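Local coordinates for protein beta-galactosidase (Geobacillus stearothermophilus, PDB 4OIF) that probably hydrolyses terminal non-reducing beta-D-galactose residues from beta-D-galactosides, as a zinc-binding, trimeric intracellular enzyme of glycoside hydrolase family 42, at residues F124-R130 with F227-T232; H182-N188 with Y200-I206; L476-S480 with G504-D510. All blocks are in the same frame, centred on the assembly; numbering follows the deposited sequence. Where two conformers were deposited one is given.

Interaction 1: residues F124-R130 with F227-T232; sequences FTSSVYR and FVTDQT
F124 and Q231 meet through two torsions: F124 holds CG between its backbone N and carbonyl carbon (chi1 46°), turning the ring toward helix 218-246, while Q231 sends CG anti to its own N and then bends at chi2 (70°), bringing its amide round to T125. The stem of the glutamine covers one face of the phenyl ring, with Q231 CB 4.0 Å from the centroid of the F124 ring and almost on its normal. Further along the same ring, F124 CZ lies 3.8 Å from F227 CE2, the two ring planes 79° apart in an oblique pairing, and F124 CE2 reaches V228 CG1 at 4.1 Å. Beyond the ring, Q231 NE2 donates to T125 OG1 at 2.8 Å, the hydroxyl lying in the amide plane. R130, extended from CG to NE, folds back over its own loop and grips F124 O side-on, through NE at 3.0 Å and NH2 at 2.7 Å; its NH1 bonds S234 further along helix 218-246. Shortening Q231 to alanine would probably leave T125 OG1 without its amide donor and uncover part of the F124 ring face. Apolar at the phenyl ring and polar at the threonine, the contact ties the loop after zinc ligand C123 to helix 218-246, with T125 also packing against zinc ligand C168.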
loop_
_atom_site.group_PDB
_atom_site.type_symbol
_atom_site.label_atom_id
_atom_site.label_comp_id
_atom_site.label_asym_id
_atom_site.label_seq_id
_atom_site.Cartn_x
_atom_site.Cartn_y
_atom_site.Cartn_z
ATOM N N PHE A 124 5.447 -11.680 -26.655
ATOM C CA PHE A 124 4.544 -12.054 -27.733
ATOM C C PHE A 124 5.106 -11.684 -29.135
ATOM O O PHE A 124 4.481 -11.992 -30.165
ATOM C CB PHE A 124 3.148 -11.416 -27.561
ATOM C CG PHE A 124 3.155 -9.940 -27.199
ATOM C CD1 PHE A 124 3.948 -9.061 -27.878
ATOM C CD2 PHE A 124 2.203 -9.432 -26.306
ATOM C CE1 PHE A 124 3.918 -7.720 -27.611
ATOM C CE2 PHE A 124 2.145 -8.078 -26.003
ATOM C CZ PHE A 124 3.028 -7.201 -26.689
ATOM N N THR A 125 6.285 -11.055 -29.193
ATOM C CA THR A 125 6.871 -10.672 -30.490
ATOM C C THR A 125 7.945 -11.668 -30.949
ATOM O O THR A 125 8.068 -11.943 -32.141
ATOM C CB THR A 125 7.482 -9.243 -30.453
ATOM O OG1 THR A 125 6.439 -8.259 -30.329
ATOM C CG2 THR A 125 8.246 -8.943 -31.743
ATOM N N SER A 126 8.708 -12.208 -29.999
ATOM C CA SER A 126 9.824 -13.129 -30.289
ATOM C C SER A 126 9.564 -14.130 -31.431
ATOM O O SER A 126 8.589 -14.891 -31.398
ATOM C CB SER A 126 10.188 -13.901 -29.026
ATOM O OG SER A 126 10.902 -15.083 -29.336
ATOM N N SER A 127 10.426 -14.119 -32.444
ATOM C CA SER A 127 10.229 -15.002 -33.587
ATOM C C SER A 127 10.531 -16.439 -33.190
ATOM O O SER A 127 9.932 -17.394 -33.725
ATOM C CB SER A 127 11.102 -14.579 -34.771
ATOM O OG SER A 127 12.472 -14.595 -34.436
ATOM N N VAL A 128 11.443 -16.586 -32.237
ATOM C CA VAL A 128 11.824 -17.896 -31.760
ATOM C C VAL A 128 10.646 -18.578 -31.066
ATOM O O VAL A 128 10.359 -19.747 -31.328
ATOM C CB VAL A 128 13.017 -17.796 -30.812
ATOM C CG1 VAL A 128 13.140 -19.058 -29.956
ATOM C CG2 VAL A 128 14.277 -17.526 -31.605
ATOM N N TYR A 129 9.944 -17.848 -30.206
ATOM C CA TYR A 129 8.862 -18.468 -29.467
ATOM C C TYR A 129 7.682 -18.769 -30.394
ATOM O O TYR A 129 7.018 -19.803 -30.258
ATOM C CB TYR A 129 8.422 -17.595 -28.288
ATOM C CG TYR A 129 7.696 -18.419 -27.271
ATOM C CD1 TYR A 129 8.302 -19.540 -26.708
ATOM C CD2 TYR A 129 6.395 -18.117 -26.900
ATOM C CE1 TYR A 129 7.640 -20.323 -25.789
ATOM C CE2 TYR A 129 5.724 -18.893 -25.973
ATOM C CZ TYR A 129 6.348 -19.995 -25.424
ATOM O OH TYR A 129 5.680 -20.765 -24.497
ATOM N N ARG A 130 7.441 -17.877 -31.348
ATOM C CA ARG A 130 6.412 -18.098 -32.359
ATOM C C ARG A 130 6.692 -19.372 -33.158
ATOM O O ARG A 130 5.791 -20.206 -33.365
ATOM C CB ARG A 130 6.303 -16.878 -33.284
ATOM C CG ARG A 130 5.515 -15.747 -32.654
ATOM C CD ARG A 130 5.614 -14.444 -33.421
ATOM N NE ARG A 130 4.843 -13.396 -32.746
ATOM C CZ ARG A 130 3.648 -12.965 -33.144
ATOM N NH1 ARG A 130 3.088 -13.476 -34.234
ATOM N NH2 ARG A 130 3.023 -12.012 -32.465
ATOM N N PHE A 227 -2.512 -2.434 -29.240
ATOM C CA PHE A 227 -1.425 -3.192 -29.829
ATOM C C PHE A 227 -1.183 -4.469 -29.057
ATOM O O PHE A 227 -0.831 -5.470 -29.635
ATOM C CB PHE A 227 -0.129 -2.388 -29.877
ATOM C CG PHE A 227 1.091 -3.244 -30.099
ATOM C CD1 PHE A 227 1.415 -3.692 -31.364
ATOM C CD2 PHE A 227 1.895 -3.617 -29.041
ATOM C CE1 PHE A 227 2.531 -4.489 -31.571
ATOM C CE2 PHE A 227 3.001 -4.413 -29.241
ATOM C CZ PHE A 227 3.325 -4.845 -30.508
ATOM N N VAL A 228 -1.350 -4.427 -27.748
ATOM C CA VAL A 228 -1.160 -5.611 -26.931
ATOM C C VAL A 228 -2.181 -6.668 -27.350
ATOM O O VAL A 228 -1.832 -7.858 -27.557
ATOM C CB VAL A 228 -1.287 -5.278 -25.426
ATOM C CG1 VAL A 228 -1.427 -6.560 -24.600
ATOM C CG2 VAL A 228 -0.087 -4.436 -24.973
ATOM N N THR A 229 -3.430 -6.231 -27.509
ATOM C CA THR A 229 -4.452 -7.137 -28.024
ATOM C C THR A 229 -4.093 -7.709 -29.408
ATOM O O THR A 229 -4.078 -8.934 -29.601
ATOM C CB THR A 229 -5.824 -6.446 -28.108
ATOM O OG1 THR A 229 -6.358 -6.320 -26.787
ATOM C CG2 THR A 229 -6.795 -7.270 -28.957
ATOM N N ASP A 230 -3.777 -6.827 -30.351
ATOM C CA ASP A 230 -3.447 -7.251 -31.705
ATOM C C ASP A 230 -2.259 -8.207 -31.756
ATOM O O ASP A 230 -2.290 -9.195 -32.466
ATOM C CB ASP A 230 -3.165 -6.044 -32.594
ATOM C CG ASP A 230 -4.435 -5.388 -33.105
ATOM O OD1 ASP A 230 -5.522 -5.974 -32.916
ATOM O OD2 ASP A 230 -4.348 -4.291 -33.700
ATOM N N GLN A 231 -1.215 -7.920 -30.998
ATOM C CA GLN A 231 -0.029 -8.730 -31.035
ATOM C C GLN A 231 -0.278 -10.087 -30.373
ATOM O O GLN A 231 0.258 -11.123 -30.825
ATOM C CB GLN A 231 1.140 -7.980 -30.375
ATOM C CG GLN A 231 2.502 -8.631 -30.601
ATOM C CD GLN A 231 3.033 -8.546 -32.008
ATOM O OE1 GLN A 231 2.295 -8.656 -32.983
ATOM N NE2 GLN A 231 4.346 -8.363 -32.121
ATOM N N THR A 232 -1.126 -10.087 -29.342
ATOM C CA THR A 232 -1.567 -11.344 -28.729
ATOM C C THR A 232 -2.338 -12.213 -29.742
ATOM O O THR A 232 -2.037 -13.403 -29.918
ATOM C CB THR A 232 -2.445 -11.074 -27.493
ATOM O OG1 THR A 232 -1.646 -10.465 -26.481
ATOM C CG2 THR A 232 -3.032 -12.350 -26.942
#

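Interaction 2: residues H182-N188 with Y200-I206; sequences HDLDALN and YTDWSQI
L184 reaches from helix 184-191 onto W203, and its branches divide the work. From CB the chain passes to CG, which lies 3.8 Å from Y200 O. There it forks: CD1 settles over the face of the indole, 3.5 Å from the centroid of the six-membered ring of W203 and only 8° off its normal, a CH-pi contact, whereas CD2 turns to the backbone of the opposing loop, within 3.6 Å of D202 N. One helical turn on, with CG anti to the backbone N (chi1 -174°), L187 sends CD1 to W203 CZ3 at 3.6 Å and meets I206 CD1 tip to tip. The polar end belongs to N188, whose amide pairs with both backbone groups of Y200: OD1 accepts from Y200 N at 3.0 Å in a nearly straight bond (174°), and ND2 donates to Y200 O at 2.9 Å, in the carbonyl plane on a lone pair. N188 OD1 is also bonded by T193. S204 OG bonds Q99 of a second subunit. Leucines from a short helix, N-capped by D183 through a weak bond to A186 N, thus clasp a returning loop whose D202 forms an Asx turn, an excursion between helices 166-179 and 218-246 in the GH42 TIM-barrel region.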
loop_
_atom_site.group_PDB
_atom_site.type_symbol
_atom_site.label_atom_id
_atom_site.label_comp_id
_atom_site.label_asym_id
_atom_site.label_seq_id
_atom_site.Cartn_x
_atom_site.Cartn_y
_atom_site.Cartn_z
ATOM N N HIS A 182 1.622 5.938 -41.771
ATOM C CA HIS A 182 2.957 6.532 -41.724
ATOM C C HIS A 182 2.922 8.046 -41.555
ATOM O O HIS A 182 3.915 8.731 -41.819
ATOM C CB HIS A 182 3.748 6.180 -42.985
ATOM C CG HIS A 182 4.042 4.721 -43.124
ATOM N ND1 HIS A 182 5.287 4.185 -42.867
ATOM C CD2 HIS A 182 3.249 3.683 -43.485
ATOM C CE1 HIS A 182 5.249 2.880 -43.069
ATOM N NE2 HIS A 182 4.025 2.548 -43.438
ATOM N N ASP A 183 1.778 8.557 -41.110
ATOM C CA ASP A 183 1.581 9.994 -40.969
ATOM C C ASP A 183 1.794 10.435 -39.519
ATOM O O ASP A 183 0.889 10.327 -38.684
ATOM C CB ASP A 183 0.177 10.368 -41.447
ATOM C CG ASP A 183 -0.058 11.864 -41.485
ATOM O OD1 ASP A 183 0.802 12.635 -41.006
ATOM O OD2 ASP A 183 -1.129 12.264 -41.989
ATOM N N LEU A 184 2.982 10.950 -39.231
ATOM C CA LEU A 184 3.320 11.368 -37.872
ATOM C C LEU A 184 2.483 12.572 -37.421
ATOM O O LEU A 184 2.174 12.702 -36.240
ATOM C CB LEU A 184 4.812 11.671 -37.784
ATOM C CG LEU A 184 5.574 11.414 -36.488
ATOM C CD1 LEU A 184 5.276 10.047 -35.915
ATOM C CD2 LEU A 184 7.058 11.545 -36.765
ATOM N N ASP A 185 2.089 13.435 -38.360
ATOM C CA ASP A 185 1.158 14.524 -38.048
ATOM C C ASP A 185 -0.139 13.959 -37.506
ATOM O O ASP A 185 -0.659 14.449 -36.507
ATOM C CB ASP A 185 0.852 15.381 -39.271
ATOM C CG ASP A 185 2.075 16.090 -39.806
ATOM O OD1 ASP A 185 3.104 16.111 -39.100
ATOM O OD2 ASP A 185 2.000 16.627 -40.935
ATOM N N ALA A 186 -0.654 12.923 -38.168
ATOM C CA ALA A 186 -1.887 12.283 -37.746
ATOM C C ALA A 186 -1.756 11.704 -36.349
ATOM O O ALA A 186 -2.619 11.924 -35.514
ATOM C CB ALA A 186 -2.288 11.196 -38.730
ATOM N N LEU A 187 -0.675 10.971 -36.096
ATOM C CA LEU A 187 -0.458 10.404 -34.777
ATOM C C LEU A 187 -0.444 11.530 -33.725
ATOM O O LEU A 187 -1.230 11.513 -32.765
ATOM C CB LEU A 187 0.844 9.592 -34.734
ATOM C CG LEU A 187 1.094 8.837 -33.412
ATOM C CD1 LEU A 187 1.730 7.460 -33.631
ATOM C CD2 LEU A 187 1.947 9.675 -32.477
ATOM N N ASN A 188 0.427 12.515 -33.933
ATOM C CA ASN A 188 0.538 13.663 -33.037
ATOM C C ASN A 188 -0.764 14.435 -32.800
ATOM O O ASN A 188 -0.974 14.968 -31.716
ATOM C CB ASN A 188 1.603 14.613 -33.566
ATOM C CG ASN A 188 2.995 14.163 -33.205
ATOM O OD1 ASN A 188 3.236 13.721 -32.085
ATOM N ND2 ASN A 188 3.915 14.247 -34.157
ATOM N N TYR A 200 6.140 14.219 -31.305
ATOM C CA TYR A 200 7.162 13.319 -31.823
ATOM C C TYR A 200 7.601 13.770 -33.200
ATOM O O TYR A 200 6.767 14.055 -34.055
ATOM C CB TYR A 200 6.640 11.883 -31.881
ATOM C CG TYR A 200 6.276 11.298 -30.540
ATOM C CD1 TYR A 200 7.262 10.898 -29.636
ATOM C CD2 TYR A 200 4.946 11.143 -30.168
ATOM C CE1 TYR A 200 6.932 10.346 -28.398
ATOM C CE2 TYR A 200 4.608 10.592 -28.938
ATOM C CZ TYR A 200 5.602 10.194 -28.061
ATOM O OH TYR A 200 5.261 9.655 -26.840
ATOM N N THR A 201 8.907 13.825 -33.428
ATOM C CA THR A 201 9.413 14.270 -34.720
ATOM C C THR A 201 10.104 13.142 -35.483
ATOM O O THR A 201 10.616 13.348 -36.580
ATOM C CB THR A 201 10.371 15.473 -34.561
ATOM O OG1 THR A 201 11.266 15.249 -33.464
ATOM C CG2 THR A 201 9.574 16.740 -34.299
ATOM N N ASP A 202 10.097 11.943 -34.911
ATOM C CA ASP A 202 10.585 10.757 -35.614
ATOM C C ASP A 202 9.993 9.523 -34.958
ATOM O O ASP A 202 9.921 9.453 -33.728
ATOM C CB ASP A 202 12.118 10.681 -35.593
ATOM C CG ASP A 202 12.670 9.618 -36.544
ATOM O OD1 ASP A 202 12.778 8.428 -36.156
ATOM O OD2 ASP A 202 13.000 9.983 -37.690
ATOM N N TRP A 203 9.584 8.554 -35.773
ATOM C CA TRP A 203 8.986 7.315 -35.279
ATOM C C TRP A 203 9.856 6.573 -34.263
ATOM O O TRP A 203 9.343 5.870 -33.405
ATOM C CB TRP A 203 8.680 6.373 -36.440
ATOM C CG TRP A 203 7.624 6.871 -37.349
ATOM C CD1 TRP A 203 7.803 7.503 -38.546
ATOM C CD2 TRP A 203 6.209 6.793 -37.142
ATOM N NE1 TRP A 203 6.585 7.814 -39.101
ATOM C CE2 TRP A 203 5.590 7.392 -38.262
ATOM C CE3 TRP A 203 5.405 6.277 -36.123
ATOM C CZ2 TRP A 203 4.206 7.488 -38.390
ATOM C CZ3 TRP A 203 4.022 6.374 -36.251
ATOM C CH2 TRP A 203 3.441 6.972 -37.375
ATOM N N SER A 204 11.170 6.727 -34.366
ATOM C CA SER A 204 12.080 6.087 -33.429
ATOM C C SER A 204 11.940 6.626 -32.007
ATOM O O SER A 204 12.427 6.011 -31.065
ATOM C CB SER A 204 13.525 6.264 -33.891
ATOM O OG SER A 204 13.898 7.629 -33.862
ATOM N N GLN A 205 11.293 7.775 -31.850
ATOM C CA GLN A 205 11.155 8.366 -30.522
ATOM C C GLN A 205 10.027 7.724 -29.739
ATOM O O GLN A 205 10.065 7.676 -28.520
ATOM C CB GLN A 205 10.921 9.873 -30.614
ATOM C CG GLN A 205 12.135 10.680 -31.050
ATOM C CD GLN A 205 11.733 11.993 -31.674
ATOM O OE1 GLN A 205 10.551 12.339 -31.699
ATOM N NE2 GLN A 205 12.706 12.731 -32.192
ATOM N N ILE A 206 9.025 7.220 -30.440
ATOM C CA ILE A 206 7.870 6.641 -29.774
ATOM C C ILE A 206 8.185 5.298 -29.112
ATOM O O ILE A 206 8.605 4.359 -29.773
ATOM C CB ILE A 206 6.715 6.451 -30.762
ATOM C CG1 ILE A 206 6.341 7.804 -31.374
ATOM C CG2 ILE A 206 5.536 5.788 -30.061
ATOM C CD1 ILE A 206 5.420 7.724 -32.581
#

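Interaction 3: residues L476-S480 with G504-D510; sequences LYLVS and GIVDEHD
Y477 and V506 lie at the tight centre of this contact, where two loops run close enough for their backbones to bond. L476 O accepts from G504 N at 2.6 Å, with the donor well above the carbonyl plane, and Y477 O takes I505 N at 2.8 Å on a lone pair and a weak bond from V506 N. V479 N closes the set by donating to V506 O, making L478 and V506 an isolated bridge. Positive phi at G504 (69°) suits a glycine. V506 CB stands over one face of the Y477 ring, 4.2 Å from the centroid, and I505 CB touches Y477 CD1. With CG anti to the backbone N (chi1 158°), the tyrosine extends to D510, where Y477 OH donates at 2.6 Å to the syn lone pair of D510 OD1. K371 of a second subunit bonds the same hydroxyl and forms a salt bridge with D510 OD2, which would probably favour the carboxylate. The other end is looser: E508 OE1 only approaches S480 CB, at 3.7 Å, both residues being partly exposed, while S480 OG caps T483 N of helix 481-492. D507 opens a type I turn closed by D510 N, its OD1 accepting from H509 N in an Asx turn. The pair joins loops that follow parallel strands 470-473 and 496-500 in the trimerisation domain, part of the interface with a second subunit.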
loop_
_atom_site.group_PDB
_atom_site.type_symbol
_atom_site.label_atom_id
_atom_site.label_comp_id
_atom_site.label_asym_id
_atom_site.label_seq_id
_atom_site.Cartn_x
_atom_site.Cartn_y
_atom_site.Cartn_z
ATOM N N LEU A 476 -21.035 5.493 -21.797
ATOM C CA LEU A 476 -20.318 5.245 -23.037
ATOM C C LEU A 476 -19.433 6.445 -23.322
ATOM O O LEU A 476 -19.593 7.115 -24.344
ATOM C CB LEU A 476 -21.286 4.991 -24.187
ATOM C CG LEU A 476 -20.630 4.390 -25.436
ATOM C CD1 LEU A 476 -19.993 3.048 -25.120
ATOM C CD2 LEU A 476 -21.646 4.262 -26.555
ATOM N N TYR A 477 -18.519 6.701 -22.386
ATOM C CA TYR A 477 -17.615 7.849 -22.387
ATOM C C TYR A 477 -16.894 8.007 -23.717
ATOM O O TYR A 477 -16.914 9.072 -24.315
ATOM C CB TYR A 477 -16.635 7.687 -21.224
ATOM C CG TYR A 477 -15.324 8.440 -21.290
ATOM C CD1 TYR A 477 -15.223 9.747 -20.823
ATOM C CD2 TYR A 477 -14.165 7.817 -21.751
ATOM C CE1 TYR A 477 -14.014 10.432 -20.854
ATOM C CE2 TYR A 477 -12.951 8.490 -21.781
ATOM C CZ TYR A 477 -12.885 9.798 -21.332
ATOM O OH TYR A 477 -11.688 10.481 -21.373
ATOM N N LEU A 478 -16.277 6.935 -24.184
ATOM C CA LEU A 478 -15.666 6.916 -25.500
ATOM C C LEU A 478 -16.614 6.306 -26.531
ATOM O O LEU A 478 -17.142 5.222 -26.317
ATOM C CB LEU A 478 -14.356 6.128 -25.456
ATOM C CG LEU A 478 -13.573 5.925 -26.753
ATOM C CD1 LEU A 478 -12.084 5.879 -26.444
ATOM C CD2 LEU A 478 -14.024 4.654 -27.489
ATOM N N VAL A 479 -16.808 6.992 -27.656
ATOM C CA VAL A 479 -17.645 6.474 -28.737
ATOM C C VAL A 479 -17.271 7.141 -30.069
ATOM O O VAL A 479 -17.050 8.342 -30.131
ATOM C CB VAL A 479 -19.153 6.690 -28.433
ATOM C CG1 VAL A 479 -19.504 8.178 -28.437
ATOM C CG2 VAL A 479 -20.014 5.912 -29.416
ATOM N N SER A 480 -17.193 6.358 -31.134
ATOM C CA SER A 480 -16.814 6.899 -32.434
ATOM C C SER A 480 -17.994 7.546 -33.136
ATOM O O SER A 480 -19.149 7.301 -32.782
ATOM C CB SER A 480 -16.220 5.794 -33.330
ATOM O OG SER A 480 -17.212 4.869 -33.775
ATOM N N GLY A 504 -20.492 9.522 -24.248
ATOM C CA GLY A 504 -20.291 10.337 -25.436
ATOM C C GLY A 504 -19.453 11.582 -25.226
ATOM O O GLY A 504 -19.753 12.646 -25.750
ATOM N N ILE A 505 -18.379 11.447 -24.466
ATOM C CA ILE A 505 -17.558 12.592 -24.094
ATOM C C ILE A 505 -16.394 12.782 -25.056
ATOM O O ILE A 505 -15.928 13.900 -25.323
ATOM C CB ILE A 505 -17.031 12.404 -22.676
ATOM C CG1 ILE A 505 -18.212 12.185 -21.727
ATOM C CG2 ILE A 505 -16.184 13.589 -22.241
ATOM C CD1 ILE A 505 -19.249 13.297 -21.785
ATOM N N VAL A 506 -15.987 11.659 -25.626
ATOM C CA VAL A 506 -14.657 11.482 -26.168
ATOM C C VAL A 506 -14.720 10.560 -27.383
ATOM O O VAL A 506 -15.559 9.653 -27.421
ATOM C CB VAL A 506 -13.742 10.929 -25.039
ATOM C CG1 VAL A 506 -13.118 9.584 -25.388
ATOM C CG2 VAL A 506 -12.717 11.961 -24.643
ATOM N N ASP A 507 -13.889 10.796 -28.398
ATOM C CA ASP A 507 -13.912 9.907 -29.564
ATOM C C ASP A 507 -12.964 8.730 -29.355
ATOM O O ASP A 507 -12.375 8.582 -28.291
ATOM C CB ASP A 507 -13.582 10.649 -30.875
ATOM C CG ASP A 507 -12.145 11.179 -30.949
ATOM O OD1 ASP A 507 -11.253 10.751 -30.177
ATOM O OD2 ASP A 507 -11.908 12.032 -31.831
ATOM N N GLU A 508 -12.804 7.899 -30.375
ATOM C CA GLU A 508 -11.979 6.705 -30.250
ATOM C C GLU A 508 -10.485 7.004 -30.021
ATOM O O GLU A 508 -9.694 6.081 -29.832
ATOM C CB GLU A 508 -12.150 5.827 -31.492
ATOM C CG GLU A 508 -11.343 6.287 -32.716
ATOM C CD GLU A 508 -12.145 7.122 -33.704
ATOM O OE1 GLU A 508 -13.118 7.795 -33.290
ATOM O OE2 GLU A 508 -11.794 7.109 -34.902
ATOM N N HIS A 509 -10.097 8.277 -30.039
ATOM C CA HIS A 509 -8.710 8.666 -29.739
ATOM C C HIS A 509 -8.573 9.223 -28.343
ATOM O O HIS A 509 -7.518 9.761 -27.993
ATOM C CB HIS A 509 -8.196 9.728 -30.706
ATOM C CG HIS A 509 -8.044 9.251 -32.112
ATOM N ND1 HIS A 509 -7.305 8.135 -32.442
ATOM C CD2 HIS A 509 -8.521 9.751 -33.278
ATOM C CE1 HIS A 509 -7.344 7.961 -33.752
ATOM N NE2 HIS A 509 -8.076 8.926 -34.281
ATOM N N ASP A 510 -9.646 9.109 -27.562
ATOM C CA ASP A 510 -9.784 9.817 -26.292
ATOM C C ASP A 510 -9.598 11.335 -26.505
ATOM O O ASP A 510 -9.069 12.060 -25.663
ATOM C CB ASP A 510 -8.810 9.271 -25.237
ATOM C CG ASP A 510 -9.194 9.691 -23.810
ATOM O OD1 ASP A 510 -10.382 9.558 -23.431
ATOM O OD2 ASP A 510 -8.311 10.186 -23.075
#

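Interaction 2 is nested along the chain within the loop closed by interaction 1. Their centres lie about 23 Å apart and the two contacts do not touch (nearest atoms about 10 Å), but both lean on helix 166-179, which carries zinc ligand C168: the side chain of T125 is about 4 Å from the bound zinc, whereas that of I206 stays about 12 Å from that of C168. Interaction 3, in the trimerisation domain, lies away from the annotated sites, its nearest atoms about 6 Å from interaction 2 and about 11 Å from interaction 1. Helix 218-246 bridges the two domains, supplying Q231 to interaction 1 and L222 and H218 to the surroundings of interaction 3. Interactions 2 and 3 both touch the second subunit.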